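Local structure of tumor necrosis factor receptor superfamily member 11B (Homo sapiens, 3URF) at residues 71-76 with 83-88. The protein acts as a secreted decoy receptor that captures the cytokine TNFSF11/RANKL and so neutralizes its role in osteoclast formation. Residues are numbered along the deposited sequence; the frame is centred on the assembly and turned at random.
Sequences YVKQEC and VCECKE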
ATOM      1  N   TYR B  71      24.083 -13.816   8.828  1.00 69.81           N
ATOM      2  CA  TYR B  71      24.329 -14.798   9.868  1.00 63.62           C
ATOM      3  C   TYR B  71      24.367 -14.124  11.245  1.00 67.93           C
ATOM      4  O   TYR B  71      24.745 -12.948  11.367  1.00 59.41           O
ATOM      5  CB  TYR B  71      25.640 -15.527   9.592  1.00 61.55           C
ATOM      6  CG  TYR B  71      26.839 -14.754  10.065  1.00 71.54           C
ATOM      7  CD1 TYR B  71      27.500 -13.862   9.220  1.00 69.67           C
ATOM      8  CD2 TYR B  71      27.296 -14.896  11.370  1.00 69.71           C
ATOM      9  CE1 TYR B  71      28.599 -13.140   9.666  1.00 70.89           C
ATOM     10  CE2 TYR B  71      28.383 -14.177  11.824  1.00 84.01           C
ATOM     11  CZ  TYR B  71      29.034 -13.300  10.972  1.00 82.62           C
ATOM     12  OH  TYR B  71      30.125 -12.593  11.441  1.00 86.47           O
ATOM     13  N   VAL B  72      23.976 -14.869  12.277  1.00 65.75           N
ATOM     14  CA  VAL B  72      24.008 -14.356  13.643  1.00 57.85           C
ATOM     15  C   VAL B  72      25.415 -14.308  14.204  1.00 66.17           C
ATOM     16  O   VAL B  72      25.952 -15.323  14.640  1.00 69.39           O
ATOM     17  CB  VAL B  72      23.164 -15.200  14.602  1.00 50.71           C
ATOM     18  CG1 VAL B  72      22.994 -14.459  15.932  1.00 58.31           C
ATOM     19  CG2 VAL B  72      21.805 -15.502  13.992  1.00 50.67           C
ATOM     20  N   LYS B  73      26.010 -13.122  14.192  1.00 71.91           N
ATOM     21  CA  LYS B  73      27.334 -12.939  14.762  1.00 78.99           C
ATOM     22  C   LYS B  73      27.279 -13.055  16.280  1.00 88.14           C
ATOM     23  O   LYS B  73      28.069 -13.772  16.905  1.00 87.91           O
ATOM     24  CB  LYS B  73      27.884 -11.574  14.377  1.00 70.85           C
ATOM     25  CG  LYS B  73      29.000 -11.123  15.271  1.00 81.98           C
ATOM     26  CD  LYS B  73      29.377  -9.682  15.014  1.00 97.00           C
ATOM     27  CE  LYS B  73      30.334  -9.552  13.844  1.00 96.95           C
ATOM     28  NZ  LYS B  73      30.862  -8.158  13.740  1.00 94.72           N
ATOM     29  N   GLN B  74      26.338 -12.330  16.868  1.00 84.78           N
ATOM     30  CA  GLN B  74      26.142 -12.346  18.302  1.00 73.28           C
ATOM     31  C   GLN B  74      24.720 -12.808  18.605  1.00 75.34           C
ATOM     32  O   GLN B  74      23.735 -12.193  18.186  1.00 74.14           O
ATOM     33  CB  GLN B  74      26.407 -10.955  18.878  1.00 75.77           C
ATOM     34  CG  GLN B  74      25.767 -10.687  20.230  1.00 88.54           C
ATOM     35  CD  GLN B  74      26.496 -11.353  21.383  1.00100.96           C
ATOM     36  OE1 GLN B  74      25.884 -11.689  22.402  1.00112.50           O
ATOM     37  NE2 GLN B  74      27.811 -11.532  21.240  1.00 93.03           N
ATOM     38  N   GLU B  75      24.621 -13.913  19.321  1.00 75.52           N
ATOM     39  CA  GLU B  75      23.328 -14.450  19.686  1.00 75.66           C
ATOM     40  C   GLU B  75      22.708 -13.541  20.730  1.00 70.85           C
ATOM     41  O   GLU B  75      23.391 -12.722  21.338  1.00 79.31           O
ATOM     42  CB  GLU B  75      23.481 -15.876  20.212  1.00 95.17           C
ATOM     43  CG  GLU B  75      22.170 -16.622  20.465  1.00114.20           C
ATOM     44  CD  GLU B  75      22.334 -18.137  20.332  1.00120.46           C
ATOM     45  OE1 GLU B  75      21.613 -18.910  21.023  1.00109.05           O
ATOM     46  OE2 GLU B  75      23.194 -18.548  19.521  1.00123.67           O
ATOM     47  N   CYS B  76      21.408 -13.686  20.932  1.00 66.34           N
ATOM     48  CA  CYS B  76      20.660 -12.821  21.825  1.00 66.35           C
ATOM     49  C   CYS B  76      20.759 -13.299  23.279  1.00 77.73           C
ATOM     50  O   CYS B  76      20.146 -14.294  23.653  1.00 86.26           O
ATOM     51  CB  CYS B  76      19.196 -12.756  21.360  1.00 63.82           C
ATOM     52  SG  CYS B  76      18.038 -11.980  22.514  1.00 84.12           S
ATOM     53  N   VAL B  83      22.993  -9.775  16.986  1.00 66.79           N
ATOM     54  CA  VAL B  83      23.645  -9.006  15.932  1.00 67.52           C
ATOM     55  C   VAL B  83      23.738  -9.830  14.665  1.00 66.95           C
ATOM     56  O   VAL B  83      24.293 -10.930  14.663  1.00 75.60           O
ATOM     57  CB  VAL B  83      25.040  -8.499  16.337  1.00 63.04           C
ATOM     58  CG1 VAL B  83      25.671  -7.686  15.195  1.00 51.75           C
ATOM     59  CG2 VAL B  83      24.928  -7.651  17.568  1.00 59.59           C
ATOM     60  N   CYS B  84      23.177  -9.288  13.590  1.00 64.72           N
ATOM     61  CA  CYS B  84      23.144  -9.976  12.308  1.00 63.17           C
ATOM     62  C   CYS B  84      24.083  -9.277  11.355  1.00 67.89           C
ATOM     63  O   CYS B  84      24.153  -8.054  11.335  1.00 79.47           O
ATOM     64  CB  CYS B  84      21.724  -9.963  11.753  1.00 46.28           C
ATOM     65  SG  CYS B  84      20.498 -10.630  12.912  1.00 72.98           S
ATOM     66  N   GLU B  85      24.821 -10.041  10.568  1.00 72.60           N
ATOM     67  CA  GLU B  85      25.715  -9.414   9.614  1.00 77.49           C
ATOM     68  C   GLU B  85      25.679 -10.085   8.253  1.00 76.93           C
ATOM     69  O   GLU B  85      25.416 -11.286   8.141  1.00 80.05           O
ATOM     70  CB  GLU B  85      27.135  -9.352  10.165  1.00 86.23           C
ATOM     71  CG  GLU B  85      27.272  -8.357  11.305  1.00107.27           C
ATOM     72  CD  GLU B  85      28.664  -7.767  11.404  1.00121.93           C
ATOM     73  OE1 GLU B  85      29.629  -8.452  10.998  1.00122.54           O
ATOM     74  OE2 GLU B  85      28.786  -6.615  11.880  1.00124.09           O
ATOM     75  N   CYS B  86      25.917  -9.288   7.217  1.00 71.07           N
ATOM     76  CA  CYS B  86      26.027  -9.820   5.870  1.00 70.02           C
ATOM     77  C   CYS B  86      27.273 -10.677   5.740  1.00 70.13           C
ATOM     78  O   CYS B  86      28.337 -10.312   6.230  1.00 77.85           O
ATOM     79  CB  CYS B  86      26.036  -8.692   4.836  1.00 63.09           C
ATOM     80  SG  CYS B  86      24.397  -7.953   4.556  1.00 86.64           S
ATOM     81  N   LYS B  87      27.124 -11.821   5.084  1.00 67.92           N
ATOM     82  CA  LYS B  87      28.233 -12.738   4.846  1.00 66.55           C
ATOM     83  C   LYS B  87      29.335 -12.098   4.001  1.00 77.23           C
ATOM     84  O   LYS B  87      29.134 -11.032   3.406  1.00 76.35           O
ATOM     85  CB  LYS B  87      27.713 -14.018   4.188  1.00 71.46           C
ATOM     86  CG  LYS B  87      26.762 -14.791   5.103  1.00 85.65           C
ATOM     87  CD  LYS B  87      25.949 -15.866   4.382  1.00 91.19           C
ATOM     88  CE  LYS B  87      24.835 -16.397   5.306  1.00 91.60           C
ATOM     89  NZ  LYS B  87      23.762 -17.171   4.602  1.00 80.30           N
ATOM     90  N   GLU B  88      30.502 -12.746   3.967  1.00 81.74           N
ATOM     91  CA  GLU B  88      31.659 -12.242   3.225  1.00 73.07           C
ATOM     92  C   GLU B  88      31.260 -11.807   1.827  1.00 69.46           C
ATOM     93  O   GLU B  88      30.470 -12.481   1.135  1.00 66.72           O
ATOM     94  CB  GLU B  88      32.766 -13.303   3.121  1.00 86.15           C
ATOM     95  CG  GLU B  88      34.222 -12.754   3.099  1.00129.09           C
ATOM     96  CD  GLU B  88      34.728 -12.300   1.716  1.00118.30           C
ATOM     97  OE1 GLU B  88      34.192 -12.748   0.672  1.00 97.81           O
ATOM     98  OE2 GLU B  88      35.686 -11.493   1.683  1.00117.04           O
TER
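Tyr71 and Glu85 form an antiparallel hydrogen-bonded pair, with Tyr71 N to Glu85 O at 2.9 Å and Glu85 N to Tyr71 O at 3.0 Å. Val72 and Cys84 follow as a non-hydrogen-bonded pair, after which the register slips by one: two residues, Lys73 and Gln74, stand opposite the single Val83, which makes a classic beta bulge. Evidence for it lies at Val83 O, which accepts weak bonds from Lys73 N (2.8 Å, bent to 130° at the hydrogen) and from Gln74 N, while Val83 N gives Gln74 O a bond much straighter than that of Lys73. Tyr71 and Glu85 project from the same face and run side by side, the ring plane turned 85° from the carboxylate; Tyr71 CE1 lies 4.1 Å from Glu85 CB. At the bulge Lys73 turns its side chain toward strand 83-86 and reaches Glu85. Its chain bends at chi3 (-83°), carrying NZ to the carboxylate, where NZ meets Glu85 OE1 at 3.0 Å in a salt bridge. An alanine in place of Glu85 would probably leave the Lys73 ammonium without this partner and its chain freer to turn. Beyond the bulge, Gln74 CB packs on Val83 CB at 3.8 Å. Glu116 OE2 lies close to Glu85 OE2, a like charge that Lys73 may partly offset. Strands 70-74 and 83-86 thus make a two-stranded hairpin at the junction of the second and third cysteine-rich repeats, tied into the elongated receptor by the disulfides Cys66-Cys84 and Cys62-Cys76 on one side of that boundary and Cys86-Cys97 on the other, the last reaching strand 96-99.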